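Local coordinates for DHHA1 domain protein (Clostridium perfringens, PDB 3KEW) that probably acts as a zinc-dependent trans-editing factor that removes wrongly attached amino acids from tRNA(Ala), as AlaX-type relatives of alanyl-tRNA synthetase do, at residues T37-G42 with V68-E73; L52-K57 with K80-E85; K210-E215 with E224-N229. All blocks are in the same frame, centred on the assembly; numbering follows the deposited sequence. Where two conformers were deposited one is given.

Contact 1 (T37-G42 with V68-E73); sequences TAFFPG and VYHVLE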
ATOM      1  N   THR A  37       0.098  -1.035  17.087  1.00 50.39           N
ATOM      2  CA  THR A  37       0.583  -1.984  16.087  1.00 49.31           C
ATOM      3  C   THR A  37       1.106  -1.322  14.810  1.00 47.12           C
ATOM      4  O   THR A  37       0.580  -0.305  14.350  1.00 45.39           O
ATOM      5  CB  THR A  37      -0.447  -3.121  15.798  1.00 51.00           C
ATOM      6  OG1 THR A  37       0.178  -4.156  15.029  1.00 54.96           O
ATOM      7  CG2 THR A  37      -1.692  -2.600  15.077  1.00 44.99           C
ATOM      8  N   ALA A  38       2.171  -1.900  14.274  1.00 43.69           N
ATOM      9  CA  ALA A  38       2.689  -1.529  12.963  1.00 43.82           C
ATOM     10  C   ALA A  38       2.322  -2.590  11.922  1.00 45.44           C
ATOM     11  O   ALA A  38       2.761  -2.512  10.778  1.00 46.97           O
ATOM     12  CB  ALA A  38       4.216  -1.331  13.027  1.00 37.68           C
ATOM     13  N   PHE A  39       1.527  -3.588  12.323  1.00 44.81           N
ATOM     14  CA  PHE A  39       1.036  -4.610  11.390  1.00 41.07           C
ATOM     15  C   PHE A  39      -0.152  -4.051  10.608  1.00 44.77           C
ATOM     16  O   PHE A  39      -1.209  -3.768  11.189  1.00 43.60           O
ATOM     17  CB  PHE A  39       0.646  -5.913  12.115  1.00 34.61           C
ATOM     18  CG  PHE A  39       1.823  -6.685  12.688  1.00 40.58           C
ATOM     19  CD1 PHE A  39       2.423  -7.713  11.959  1.00 38.32           C
ATOM     20  CD2 PHE A  39       2.321  -6.395  13.955  1.00 45.67           C
ATOM     21  CE1 PHE A  39       3.520  -8.414  12.466  1.00 44.99           C
ATOM     22  CE2 PHE A  39       3.408  -7.104  14.484  1.00 40.20           C
ATOM     23  CZ  PHE A  39       4.014  -8.112  13.733  1.00 39.46           C
ATOM     24  N   PHE A  40       0.041  -3.868   9.298  1.00 44.31           N
ATOM     25  CA  PHE A  40      -1.023  -3.442   8.378  1.00 43.93           C
ATOM     26  C   PHE A  40      -1.969  -4.626   8.216  1.00 45.60           C
ATOM     27  O   PHE A  40      -1.497  -5.751   7.980  1.00 41.82           O
ATOM     28  CB  PHE A  40      -0.404  -3.055   7.025  1.00 45.34           C
ATOM     29  CG  PHE A  40      -1.346  -2.355   6.066  1.00 45.70           C
ATOM     30  CD1 PHE A  40      -1.422  -2.764   4.730  1.00 42.38           C
ATOM     31  CD2 PHE A  40      -2.124  -1.274   6.476  1.00 46.30           C
ATOM     32  CE1 PHE A  40      -2.266  -2.112   3.821  1.00 44.69           C
ATOM     33  CE2 PHE A  40      -2.975  -0.619   5.582  1.00 43.56           C
ATOM     34  CZ  PHE A  40      -3.040  -1.032   4.244  1.00 41.12           C
ATOM     35  N   PRO A  41      -3.288  -4.405   8.416  1.00 45.70           N
ATOM     36  CA  PRO A  41      -4.301  -5.451   8.176  1.00 48.71           C
ATOM     37  C   PRO A  41      -4.664  -5.677   6.691  1.00 54.04           C
ATOM     38  O   PRO A  41      -5.262  -6.712   6.348  1.00 50.79           O
ATOM     39  CB  PRO A  41      -5.524  -4.935   8.949  1.00 48.14           C
ATOM     40  CG  PRO A  41      -5.374  -3.445   8.944  1.00 47.22           C
ATOM     41  CD  PRO A  41      -3.894  -3.160   8.930  1.00 43.88           C
ATOM     42  N   GLY A  42      -4.286  -4.730   5.834  1.00 49.80           N
ATOM     43  CA  GLY A  42      -4.729  -4.706   4.444  1.00 52.52           C
ATOM     44  C   GLY A  42      -5.571  -3.471   4.186  1.00 52.35           C
ATOM     45  O   GLY A  42      -6.132  -2.904   5.123  1.00 55.59           O
ATOM     46  N   VAL A  68      -7.336  -3.863  15.018  1.00 56.41           N
ATOM     47  CA  VAL A  68      -6.425  -4.728  14.294  1.00 52.75           C
ATOM     48  C   VAL A  68      -6.115  -5.985  15.118  1.00 49.25           C
ATOM     49  O   VAL A  68      -5.541  -5.901  16.209  1.00 49.98           O
ATOM     50  CB  VAL A  68      -5.114  -3.967  13.903  1.00 48.24           C
ATOM     51  CG1 VAL A  68      -4.173  -4.876  13.153  1.00 43.74           C
ATOM     52  CG2 VAL A  68      -5.424  -2.731  13.062  1.00 48.15           C
ATOM     53  N   TYR A  69      -6.488  -7.141  14.576  1.00 49.66           N
ATOM     54  CA  TYR A  69      -6.294  -8.432  15.238  1.00 50.21           C
ATOM     55  C   TYR A  69      -5.184  -9.256  14.611  1.00 51.98           C
ATOM     56  O   TYR A  69      -5.112  -9.387  13.396  1.00 54.39           O
ATOM     57  CB  TYR A  69      -7.583  -9.251  15.211  1.00 53.25           C
ATOM     58  CG  TYR A  69      -8.726  -8.640  15.988  1.00 58.12           C
ATOM     59  CD1 TYR A  69      -9.633  -7.784  15.370  1.00 56.35           C
ATOM     60  CD2 TYR A  69      -8.899  -8.917  17.342  1.00 64.10           C
ATOM     61  CE1 TYR A  69     -10.681  -7.215  16.077  1.00 64.53           C
ATOM     62  CE2 TYR A  69      -9.954  -8.351  18.063  1.00 66.48           C
ATOM     63  CZ  TYR A  69     -10.842  -7.505  17.419  1.00 63.53           C
ATOM     64  OH  TYR A  69     -11.886  -6.935  18.117  1.00 62.89           O
ATOM     65  N   HIS A  70      -4.354  -9.850  15.457  1.00 53.23           N
ATOM     66  CA  HIS A  70      -3.203 -10.623  15.023  1.00 54.97           C
ATOM     67  C   HIS A  70      -3.433 -12.091  15.355  1.00 59.10           C
ATOM     68  O   HIS A  70      -3.666 -12.446  16.513  1.00 58.70           O
ATOM     69  CB  HIS A  70      -1.928 -10.114  15.716  1.00 55.78           C
ATOM     70  CG  HIS A  70      -1.712  -8.634  15.579  1.00 52.58           C
ATOM     71  ND1 HIS A  70      -2.521  -7.700  16.191  1.00 52.28           N
ATOM     72  CD2 HIS A  70      -0.779  -7.929  14.895  1.00 52.33           C
ATOM     73  CE1 HIS A  70      -2.102  -6.484  15.885  1.00 52.87           C
ATOM     74  NE2 HIS A  70      -1.044  -6.596  15.103  1.00 49.70           N
ATOM     75  N   VAL A  71      -3.374 -12.939  14.331  1.00 58.89           N
ATOM     76  CA  VAL A  71      -3.553 -14.375  14.510  1.00 56.02           C
ATOM     77  C   VAL A  71      -2.195 -15.024  14.779  1.00 57.88           C
ATOM     78  O   VAL A  71      -1.327 -15.069  13.906  1.00 60.45           O
ATOM     79  CB  VAL A  71      -4.287 -15.016  13.300  1.00 57.22           C
ATOM     80  CG1 VAL A  71      -4.406 -16.521  13.467  1.00 51.96           C
ATOM     81  CG2 VAL A  71      -5.670 -14.400  13.137  1.00 48.18           C
ATOM     82  N   LEU A  72      -2.012 -15.500  16.008  1.00 57.01           N
ATOM     83  CA  LEU A  72      -0.753 -16.106  16.428  1.00 60.02           C
ATOM     84  C   LEU A  72      -0.872 -17.623  16.410  1.00 57.57           C
ATOM     85  O   LEU A  72      -1.916 -18.164  16.788  1.00 55.04           O
ATOM     86  CB  LEU A  72      -0.367 -15.629  17.837  1.00 60.86           C
ATOM     87  CG  LEU A  72      -0.178 -14.137  18.139  1.00 60.36           C
ATOM     88  CD1 LEU A  72       0.246 -13.955  19.587  1.00 59.93           C
ATOM     89  CD2 LEU A  72       0.841 -13.494  17.215  1.00 60.30           C
ATOM     90  N   GLU A  73       0.190 -18.313  15.986  1.00 61.43           N
ATOM     91  CA  GLU A  73       0.133 -19.780  15.898  1.00 66.10           C
ATOM     92  C   GLU A  73       0.307 -20.487  17.247  1.00 69.11           C
ATOM     93  O   GLU A  73      -0.108 -21.636  17.403  1.00 68.51           O
ATOM     94  CB  GLU A  73       1.097 -20.339  14.835  1.00 68.57           C
ATOM     95  CG  GLU A  73       2.536 -20.556  15.266  1.00 69.07           C
ATOM     96  CD  GLU A  73       3.328 -21.421  14.289  1.00 73.42           C
ATOM     97  OE1 GLU A  73       4.537 -21.635  14.528  1.00 80.38           O
ATOM     98  OE2 GLU A  73       2.753 -21.888  13.282  1.00 76.67           O
TER
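V68 meets three residues of the loop 37-42 with its two methyl branches. CG1, anti to the backbone N (chi1 180°), lies 3.7 Å from F39 O and 3.9 Å from T37 CG2, while CG2 touches P41 CG at 4.2 Å, the proline and the valine crossing at about a right angle. V61 of strand 56-64 and Y7 also pack on this valine.

As expected in an extended strand, Y69 directs its side chain away from the loop; its ring meets that of Y62 on strand 56-64. H70 brings the next contact.

H70 and T37 reach toward each other tip to tip. T37 OG1 lies in the plane of the imidazole, at its edge, and makes a 2.7 Å hydrogen bond with H70 NE2; either atom could be the donor. The same hydroxyl oxygen accepts from F39 N at 3.1 Å, closing an ST turn, so two bonds grip it and link the start of the loop to the strand. Across the ring, H70 ND1 has a weak hydrogen bond with V32 O, and the imidazole thus has a polar partner at both nitrogens.

The imidazole also turns its edge to the face of the F39 ring. This is an offset edge-to-face pair, with centroids 5.1 Å apart and planes at 87°; H70 CD2 comes within 3.6 Å of F39 CD2.

Beyond H70 the strand leaves the loop, L72 packing on V32 instead. What results is a loop fixed by an ST turn and packed by T37, F39 and P41 onto V68 and the buried H70 of strand 67-72, one strand of a closed six-stranded antiparallel barrel, consistent with the N-terminal barrel of AlaX-type proteins.

Contact 2 (L52-K57 with K80-E85); sequences LIDGIK and KNLQCE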
ATOM      1  N   LEU A  52       6.483 -11.445  13.562  1.00 55.78           N
ATOM      2  CA  LEU A  52       6.610 -12.048  14.894  1.00 52.73           C
ATOM      3  C   LEU A  52       6.135 -11.105  15.988  1.00 53.77           C
ATOM      4  O   LEU A  52       6.407  -9.907  15.945  1.00 54.26           O
ATOM      5  CB  LEU A  52       8.063 -12.432  15.192  1.00 51.86           C
ATOM      6  CG  LEU A  52       8.860 -13.394  14.313  1.00 56.29           C
ATOM      7  CD1 LEU A  52      10.331 -13.309  14.691  1.00 54.11           C
ATOM      8  CD2 LEU A  52       8.355 -14.822  14.456  1.00 62.49           C
ATOM      9  N   ILE A  53       5.409 -11.664  16.952  1.00 56.99           N
ATOM     10  CA  ILE A  53       5.095 -11.003  18.221  1.00 54.78           C
ATOM     11  C   ILE A  53       5.627 -11.911  19.333  1.00 59.28           C
ATOM     12  O   ILE A  53       5.160 -13.050  19.480  1.00 54.40           O
ATOM     13  CB  ILE A  53       3.577 -10.751  18.383  1.00 51.78           C
ATOM     14  CG1 ILE A  53       3.141  -9.592  17.476  1.00 47.22           C
ATOM     15  CG2 ILE A  53       3.215 -10.458  19.860  1.00 52.08           C
ATOM     16  CD1 ILE A  53       1.644  -9.481  17.275  1.00 46.72           C
ATOM     17  N   ASP A  54       6.623 -11.410  20.074  1.00 61.46           N
ATOM     18  CA  ASP A  54       7.322 -12.158  21.136  1.00 62.45           C
ATOM     19  C   ASP A  54       7.852 -13.517  20.639  1.00 62.60           C
ATOM     20  O   ASP A  54       7.726 -14.543  21.314  1.00 63.40           O
ATOM     21  CB  ASP A  54       6.424 -12.310  22.379  1.00 61.83           C
ATOM     22  CG  ASP A  54       7.173 -12.850  23.592  1.00 70.38           C
ATOM     23  OD1 ASP A  54       8.260 -12.328  23.916  1.00 67.31           O
ATOM     24  OD2 ASP A  54       6.670 -13.814  24.213  1.00 72.95           O
ATOM     25  N   GLY A  55       8.413 -13.518  19.431  1.00 60.77           N
ATOM     26  CA  GLY A  55       8.943 -14.739  18.820  1.00 57.88           C
ATOM     27  C   GLY A  55       7.898 -15.709  18.289  1.00 58.10           C
ATOM     28  O   GLY A  55       8.250 -16.748  17.726  1.00 61.24           O
ATOM     29  N   ILE A  56       6.621 -15.385  18.473  1.00 54.29           N
ATOM     30  CA  ILE A  56       5.526 -16.226  17.987  1.00 60.27           C
ATOM     31  C   ILE A  56       5.069 -15.678  16.643  1.00 60.34           C
ATOM     32  O   ILE A  56       4.775 -14.482  16.530  1.00 59.31           O
ATOM     33  CB  ILE A  56       4.323 -16.253  18.970  1.00 59.72           C
ATOM     34  CG1 ILE A  56       4.784 -16.529  20.411  1.00 66.35           C
ATOM     35  CG2 ILE A  56       3.280 -17.276  18.516  1.00 55.20           C
ATOM     36  CD1 ILE A  56       3.791 -16.062  21.488  1.00 59.05           C
ATOM     37  N   LYS A  57       5.011 -16.541  15.627  1.00 61.99           N
ATOM     38  CA  LYS A  57       4.699 -16.069  14.275  1.00 60.71           C
ATOM     39  C   LYS A  57       3.261 -15.620  14.062  1.00 57.28           C
ATOM     40  O   LYS A  57       2.308 -16.317  14.411  1.00 56.07           O
ATOM     41  CB  LYS A  57       5.194 -17.008  13.158  1.00 64.01           C
ATOM     42  CG  LYS A  57       5.205 -18.487  13.454  1.00 74.13           C
ATOM     43  CD  LYS A  57       6.478 -19.163  12.895  1.00 81.31           C
ATOM     44  CE  LYS A  57       6.543 -19.184  11.363  1.00 83.60           C
ATOM     45  NZ  LYS A  57       5.646 -20.201  10.746  1.00 85.67           N
ATOM     46  N   LYS A  80       3.358  -8.169  28.307  1.00 62.04           N
ATOM     47  CA  LYS A  80       3.765  -6.764  28.359  1.00 64.92           C
ATOM     48  C   LYS A  80       5.153  -6.573  27.768  1.00 63.26           C
ATOM     49  O   LYS A  80       5.989  -7.482  27.845  1.00 65.15           O
ATOM     50  CB  LYS A  80       3.721  -6.230  29.797  1.00 66.20           C
ATOM     51  CG  LYS A  80       2.314  -5.953  30.297  1.00 74.10           C
ATOM     52  CD  LYS A  80       2.280  -5.477  31.737  1.00 70.99           C
ATOM     53  CE  LYS A  80       0.851  -5.132  32.133  1.00 72.43           C
ATOM     54  NZ  LYS A  80       0.748  -4.668  33.543  1.00 78.20           N
ATOM     55  N   ASN A  81       5.380  -5.397  27.177  1.00 61.03           N
ATOM     56  CA  ASN A  81       6.692  -4.986  26.663  1.00 59.50           C
ATOM     57  C   ASN A  81       7.289  -6.015  25.685  1.00 57.16           C
ATOM     58  O   ASN A  81       8.440  -6.430  25.805  1.00 57.44           O
ATOM     59  CB  ASN A  81       7.644  -4.678  27.838  1.00 63.02           C
ATOM     60  CG  ASN A  81       8.886  -3.920  27.415  1.00 66.76           C
ATOM     61  OD1 ASN A  81       8.813  -2.942  26.666  1.00 67.31           O
ATOM     62  ND2 ASN A  81      10.040  -4.369  27.899  1.00 69.09           N
ATOM     63  N   LEU A  82       6.477  -6.436  24.723  1.00 55.86           N
ATOM     64  CA  LEU A  82       6.872  -7.503  23.811  1.00 54.85           C
ATOM     65  C   LEU A  82       7.606  -6.953  22.604  1.00 53.49           C
ATOM     66  O   LEU A  82       7.228  -5.915  22.063  1.00 55.88           O
ATOM     67  CB  LEU A  82       5.645  -8.291  23.351  1.00 50.44           C
ATOM     68  CG  LEU A  82       4.704  -8.825  24.431  1.00 57.61           C
ATOM     69  CD1 LEU A  82       3.447  -9.315  23.771  1.00 53.08           C
ATOM     70  CD2 LEU A  82       5.359  -9.938  25.247  1.00 56.16           C
ATOM     71  N   GLN A  83       8.665  -7.651  22.201  1.00 59.75           N
ATOM     72  CA  GLN A  83       9.353  -7.366  20.945  1.00 63.64           C
ATOM     73  C   GLN A  83       8.514  -7.837  19.761  1.00 62.20           C
ATOM     74  O   GLN A  83       8.282  -9.041  19.589  1.00 58.75           O
ATOM     75  CB  GLN A  83      10.731  -8.034  20.906  1.00 66.08           C
ATOM     76  CG  GLN A  83      11.897  -7.067  21.019  1.00 76.43           C
ATOM     77  CD  GLN A  83      11.979  -6.100  19.846  1.00 78.29           C
ATOM     78  OE1 GLN A  83      11.581  -4.936  19.957  1.00 77.21           O
ATOM     79  NE2 GLN A  83      12.497  -6.577  18.718  1.00 76.32           N
ATOM     80  N   CYS A  84       8.058  -6.881  18.956  1.00 57.14           N
ATOM     81  CA  CYS A  84       7.261  -7.184  17.772  1.00 57.42           C
ATOM     82  C   CYS A  84       7.970  -6.711  16.514  1.00 60.57           C
ATOM     83  O   CYS A  84       8.358  -5.542  16.424  1.00 65.93           O
ATOM     84  CB  CYS A  84       5.895  -6.519  17.863  1.00 55.87           C
ATOM     85  SG  CYS A  84       4.992  -6.809  19.392  1.00 54.26           S
ATOM     86  N   GLU A  85       8.130  -7.611  15.543  1.00 56.47           N
ATOM     87  CA  GLU A  85       8.811  -7.263  14.297  1.00 57.23           C
ATOM     88  C   GLU A  85       8.091  -7.728  13.034  1.00 55.01           C
ATOM     89  O   GLU A  85       7.618  -8.864  12.947  1.00 52.45           O
ATOM     90  CB  GLU A  85      10.276  -7.716  14.301  1.00 57.82           C
ATOM     91  CG  GLU A  85      10.571  -8.985  15.074  1.00 68.03           C
ATOM     92  CD  GLU A  85      12.032  -9.086  15.487  1.00 77.77           C
ATOM     93  OE1 GLU A  85      12.547  -8.129  16.106  1.00 83.31           O
ATOM     94  OE2 GLU A  85      12.663 -10.125  15.202  1.00 77.31           O
TER
HETATM   95  O   HOH W   1       9.756 -11.080  18.307  1.00 50.90           O
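L52 and E85 form an antiparallel hydrogen-bonded pair, each N donating to the other's O at 2.9 Å, I53 and C84 follow as a non-hydrogen-bonded pair, and D54 N then reaches Q83 O at 2.9 Å with the donor 30° out of the carbonyl plane, where the chain is entering the type I' turn from I53 to I56.

I53 carries the apolar side. Its CG1, anti to the carbonyl carbon (chi1 -74°), meets C84 SG at 3.9 Å, and its CG2 touches L82 CD1 at 4.1 Å. The other leucine branch, L82 CD2, lies 3.8 Å from D54 CG, the two side chains crossing obliquely. F39, H70 and L72 also pack against I53, which places this face in the barrel interior. On the other face the side chains of L52 and E85 lie side by side, pointing the same way, with L52 CD1 4.0 Å from E85 OE2.

A water accepts from G55 N and donates to Q83 O at 2.8 Å, tying the turn to a carbonyl that D54 N already holds. The other edge of 82-86 bonds by its backbone, L82 to G18 and C84 to F16, to strand 15-26, which closes the barrel. The directional backbone bonds therefore fix the alignment of the strands, while I53, C84 and L82 add non-directional packing that faces the interior.

Contact 3 (K210-E215 with E224-N229); sequences KIRRWE and EYVAGN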
ATOM      1  N   LYS A 210       9.267  -1.878 -14.260  1.00 44.90           N
ATOM      2  CA  LYS A 210       9.238  -2.499 -15.568  1.00 43.72           C
ATOM      3  C   LYS A 210       7.832  -2.950 -15.936  1.00 45.86           C
ATOM      4  O   LYS A 210       7.175  -3.652 -15.159  1.00 44.19           O
ATOM      5  CB  LYS A 210      10.187  -3.702 -15.601  1.00 49.18           C
ATOM      6  CG  LYS A 210      11.662  -3.322 -15.665  1.00 55.37           C
ATOM      7  CD  LYS A 210      12.537  -4.561 -15.708  1.00 66.20           C
ATOM      8  CE  LYS A 210      14.010  -4.207 -15.855  1.00 67.00           C
ATOM      9  NZ  LYS A 210      14.616  -3.817 -14.562  1.00 69.99           N
ATOM     10  N   ILE A 211       7.381  -2.549 -17.123  1.00 39.68           N
ATOM     11  CA  ILE A 211       6.170  -3.100 -17.714  1.00 40.19           C
ATOM     12  C   ILE A 211       6.518  -4.407 -18.436  1.00 44.54           C
ATOM     13  O   ILE A 211       7.388  -4.443 -19.309  1.00 46.45           O
ATOM     14  CB  ILE A 211       5.471  -2.069 -18.630  1.00 45.41           C
ATOM     15  CG1 ILE A 211       4.865  -0.958 -17.767  1.00 38.38           C
ATOM     16  CG2 ILE A 211       4.414  -2.742 -19.536  1.00 39.40           C
ATOM     17  CD1 ILE A 211       4.274   0.222 -18.542  1.00 43.65           C
ATOM     18  N   ARG A 212       5.826  -5.470 -18.044  1.00 45.02           N
ATOM     19  CA  ARG A 212       6.091  -6.833 -18.498  0.50 43.75           C
ATOM     20  C   ARG A 212       5.439  -7.141 -19.840  1.00 46.07           C
ATOM     21  O   ARG A 212       6.091  -7.613 -20.777  1.00 45.30           O
ATOM     22  CB  ARG A 212       5.543  -7.822 -17.462  0.50 46.07           C
ATOM     23  CG  ARG A 212       6.473  -8.120 -16.305  0.50 50.21           C
ATOM     24  CD  ARG A 212       7.376  -9.282 -16.657  0.50 52.17           C
ATOM     25  NE  ARG A 212       8.182  -9.714 -15.524  0.50 56.38           N
ATOM     26  CZ  ARG A 212       7.831 -10.673 -14.672  0.50 50.90           C
ATOM     27  NH1 ARG A 212       6.676 -11.309 -14.810  0.50 44.62           N
ATOM     28  NH2 ARG A 212       8.646 -10.989 -13.679  0.50 45.33           N
ATOM     29  N   ARG A 213       4.133  -6.889 -19.901  1.00 44.33           N
ATOM     30  CA  ARG A 213       3.275  -7.216 -21.040  1.00 45.85           C
ATOM     31  C   ARG A 213       1.953  -6.498 -20.832  1.00 44.58           C
ATOM     32  O   ARG A 213       1.689  -5.999 -19.745  1.00 43.42           O
ATOM     33  CB  ARG A 213       3.020  -8.730 -21.117  1.00 43.25           C
ATOM     34  CG  ARG A 213       2.516  -9.330 -19.818  1.00 46.41           C
ATOM     35  CD  ARG A 213       2.598 -10.845 -19.828  1.00 49.42           C
ATOM     36  NE  ARG A 213       1.378 -11.453 -20.356  1.00 65.78           N
ATOM     37  CZ  ARG A 213       1.224 -11.916 -21.594  1.00 74.41           C
ATOM     38  NH1 ARG A 213       2.210 -11.853 -22.473  1.00 80.11           N
ATOM     39  NH2 ARG A 213       0.068 -12.446 -21.956  1.00 79.13           N
ATOM     40  N   TRP A 214       1.128  -6.451 -21.871  1.00 49.42           N
ATOM     41  CA  TRP A 214      -0.189  -5.833 -21.796  1.00 50.53           C
ATOM     42  C   TRP A 214      -1.141  -6.514 -22.769  1.00 56.47           C
ATOM     43  O   TRP A 214      -0.706  -7.096 -23.766  1.00 53.33           O
ATOM     44  CB  TRP A 214      -0.112  -4.333 -22.089  1.00 52.78           C
ATOM     45  CG  TRP A 214       0.485  -4.015 -23.422  1.00 61.08           C
ATOM     46  CD1 TRP A 214      -0.185  -3.853 -24.602  1.00 59.81           C
ATOM     47  CD2 TRP A 214       1.879  -3.824 -23.720  1.00 64.89           C
ATOM     48  NE1 TRP A 214       0.703  -3.567 -25.613  1.00 65.47           N
ATOM     49  CE2 TRP A 214       1.975  -3.549 -25.103  1.00 67.00           C
ATOM     50  CE3 TRP A 214       3.054  -3.859 -22.952  1.00 60.17           C
ATOM     51  CZ2 TRP A 214       3.203  -3.306 -25.738  1.00 61.09           C
ATOM     52  CZ3 TRP A 214       4.272  -3.620 -23.585  1.00 58.54           C
ATOM     53  CH2 TRP A 214       4.334  -3.345 -24.962  1.00 55.51           C
ATOM     54  N   GLU A 215      -2.435  -6.454 -22.468  1.00 55.63           N
ATOM     55  CA  GLU A 215      -3.473  -6.929 -23.385  1.00 58.65           C
ATOM     56  C   GLU A 215      -4.765  -6.139 -23.206  1.00 59.07           C
ATOM     57  O   GLU A 215      -4.922  -5.402 -22.223  1.00 57.82           O
ATOM     58  CB  GLU A 215      -3.722  -8.438 -23.235  1.00 53.60           C
ATOM     59  CG  GLU A 215      -4.161  -8.892 -21.862  1.00 57.31           C
ATOM     60  CD  GLU A 215      -4.111 -10.407 -21.706  1.00 64.73           C
ATOM     61  OE1 GLU A 215      -5.039 -10.966 -21.087  1.00 69.77           O
ATOM     62  OE2 GLU A 215      -3.151 -11.044 -22.197  1.00 68.54           O
ATOM     63  N   GLU A 224       0.530  -5.421 -17.168  1.00 44.08           N
ATOM     64  CA  GLU A 224       1.294  -6.105 -16.109  1.00 43.54           C
ATOM     65  C   GLU A 224       2.611  -5.396 -15.804  1.00 44.61           C
ATOM     66  O   GLU A 224       3.390  -5.110 -16.716  1.00 43.63           O
ATOM     67  CB  GLU A 224       1.600  -7.561 -16.493  1.00 47.71           C
ATOM     68  CG  GLU A 224       0.510  -8.544 -16.174  1.00 47.28           C
ATOM     69  CD  GLU A 224       0.814  -9.955 -16.647  1.00 51.26           C
ATOM     70  OE1 GLU A 224      -0.071 -10.553 -17.297  1.00 55.10           O
ATOM     71  OE2 GLU A 224       1.927 -10.466 -16.380  1.00 48.62           O
ATOM     72  N   TYR A 225       2.880  -5.132 -14.525  1.00 43.86           N
ATOM     73  CA  TYR A 225       4.124  -4.456 -14.135  1.00 45.72           C
ATOM     74  C   TYR A 225       4.793  -5.067 -12.903  1.00 43.91           C
ATOM     75  O   TYR A 225       4.160  -5.776 -12.114  1.00 44.90           O
ATOM     76  CB  TYR A 225       3.900  -2.940 -13.924  1.00 45.53           C
ATOM     77  CG  TYR A 225       3.144  -2.635 -12.649  1.00 52.26           C
ATOM     78  CD1 TYR A 225       1.747  -2.554 -12.649  1.00 48.85           C
ATOM     79  CD2 TYR A 225       3.822  -2.457 -11.430  1.00 50.33           C
ATOM     80  CE1 TYR A 225       1.054  -2.302 -11.482  1.00 47.20           C
ATOM     81  CE2 TYR A 225       3.131  -2.207 -10.253  1.00 44.48           C
ATOM     82  CZ  TYR A 225       1.753  -2.129 -10.292  1.00 46.17           C
ATOM     83  OH  TYR A 225       1.066  -1.891  -9.140  1.00 48.74           O
ATOM     84  N   VAL A 226       6.076  -4.748 -12.742  1.00 47.41           N
ATOM     85  CA  VAL A 226       6.860  -5.077 -11.546  1.00 46.30           C
ATOM     86  C   VAL A 226       7.661  -3.857 -11.111  1.00 43.55           C
ATOM     87  O   VAL A 226       8.194  -3.126 -11.941  1.00 45.78           O
ATOM     88  CB  VAL A 226       7.823  -6.285 -11.769  1.00 50.23           C
ATOM     89  CG1 VAL A 226       7.078  -7.607 -11.640  1.00 45.95           C
ATOM     90  CG2 VAL A 226       8.504  -6.204 -13.132  1.00 54.33           C
ATOM     91  N   ALA A 227       7.712  -3.618  -9.806  1.00 41.63           N
ATOM     92  CA  ALA A 227       8.539  -2.559  -9.245  1.00 43.64           C
ATOM     93  C   ALA A 227       9.482  -3.142  -8.201  1.00 46.36           C
ATOM     94  O   ALA A 227       9.210  -4.208  -7.643  1.00 44.40           O
ATOM     95  CB  ALA A 227       7.672  -1.447  -8.636  1.00 42.43           C
ATOM     96  N   GLY A 228      10.593  -2.449  -7.960  1.00 50.56           N
ATOM     97  CA  GLY A 228      11.538  -2.819  -6.904  1.00 51.71           C
ATOM     98  C   GLY A 228      12.267  -4.124  -7.134  1.00 53.65           C
ATOM     99  O   GLY A 228      12.800  -4.360  -8.217  1.00 49.76           O
ATOM    100  N   ASN A 229      12.259  -4.975  -6.109  1.00 58.42           N
ATOM    101  CA  ASN A 229      12.992  -6.247  -6.113  1.00 66.20           C
ATOM    102  C   ASN A 229      12.396  -7.296  -7.052  1.00 64.65           C
ATOM    103  O   ASN A 229      13.086  -8.219  -7.477  1.00 68.75           O
ATOM    104  CB  ASN A 229      13.090  -6.809  -4.687  1.00 72.28           C
ATOM    105  CG  ASN A 229      13.166  -5.715  -3.627  1.00 82.28           C
ATOM    106  OD1 ASN A 229      14.224  -5.130  -3.391  1.00 89.84           O
ATOM    107  ND2 ASN A 229      12.035  -5.438  -2.982  1.00 84.01           N
TER
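E224 and R213 meet across a beta hairpin, strands 209-217 and 220-227, which forms one half of a four-stranded antiparallel sheet, 209-217 being an outermost strand. Near I211 and Y225 the pairing is regular; then R212 N donates to E224 O at 2.8 Å while E224 N donates to R213 O at 2.9 Å. Two residues thus stand opposite one, which, with the helical backbone angles of R212, is consistent with a beta bulge.

The glutamate can be followed outward from the strand. E224 CB sits 3.6 Å from R213 O. CG, anti to the carbonyl carbon (chi1 -85°), leads into an extended chain that lies side by side with the arginine and points the same way. E224 CD packs on the arginine methylenes, 3.7 Å from R213 CG. At the tip the oxygens divide. E224 OE2 rests 3.5 Å from R213 CD. E224 OE1 lies in the guanidinium plane, at its edge, and forms a long salt bridge of 3.5 Å to R213 NE. Guanidinium and carboxylate planes are 62° apart, and the salt bridge runs through OE1 alone, not as a bidentate pair. R213 NH2 has a second acidic partner in E215 OE2; R213 thus bridges two acids, which may offset their mutual repulsion.

The opposite face, with I211 and Y225, is buried against helices 88-112 and 136-152. L104 touches both side chains, and Y225 OH hydrogen-bonds to Q97 O.

On the E224 side of the sheet the next pair is K210 with V226, joined by two nearly straight backbone bonds. Here V226 CG2, set between the backbone N and the carbonyl carbon, approaches K210 O to 3.5 Å and K210 CB to 3.9 Å.

Contacts 1 and 2 belong to one barrel: their centres are 12 Å apart, their segments alternate along the chain, and they touch. H70 CD2 lies 3.7 Å from I53 CD1, and F39 CZ is 3.7 Å from L52 O, so the loop of contact 1 and the strand pairing of contact 2 are packed together. Contact 3 stands apart, its centre 29 Å from that of contact 1 and 35 Å from that of contact 2, with nearest atoms about 13 and 17 Å away. Its Y225 side chain lies about 9 Å from the zinc ion, probably the editing site, which H98, H102 and C195 bind; Y225 is not among these ligands.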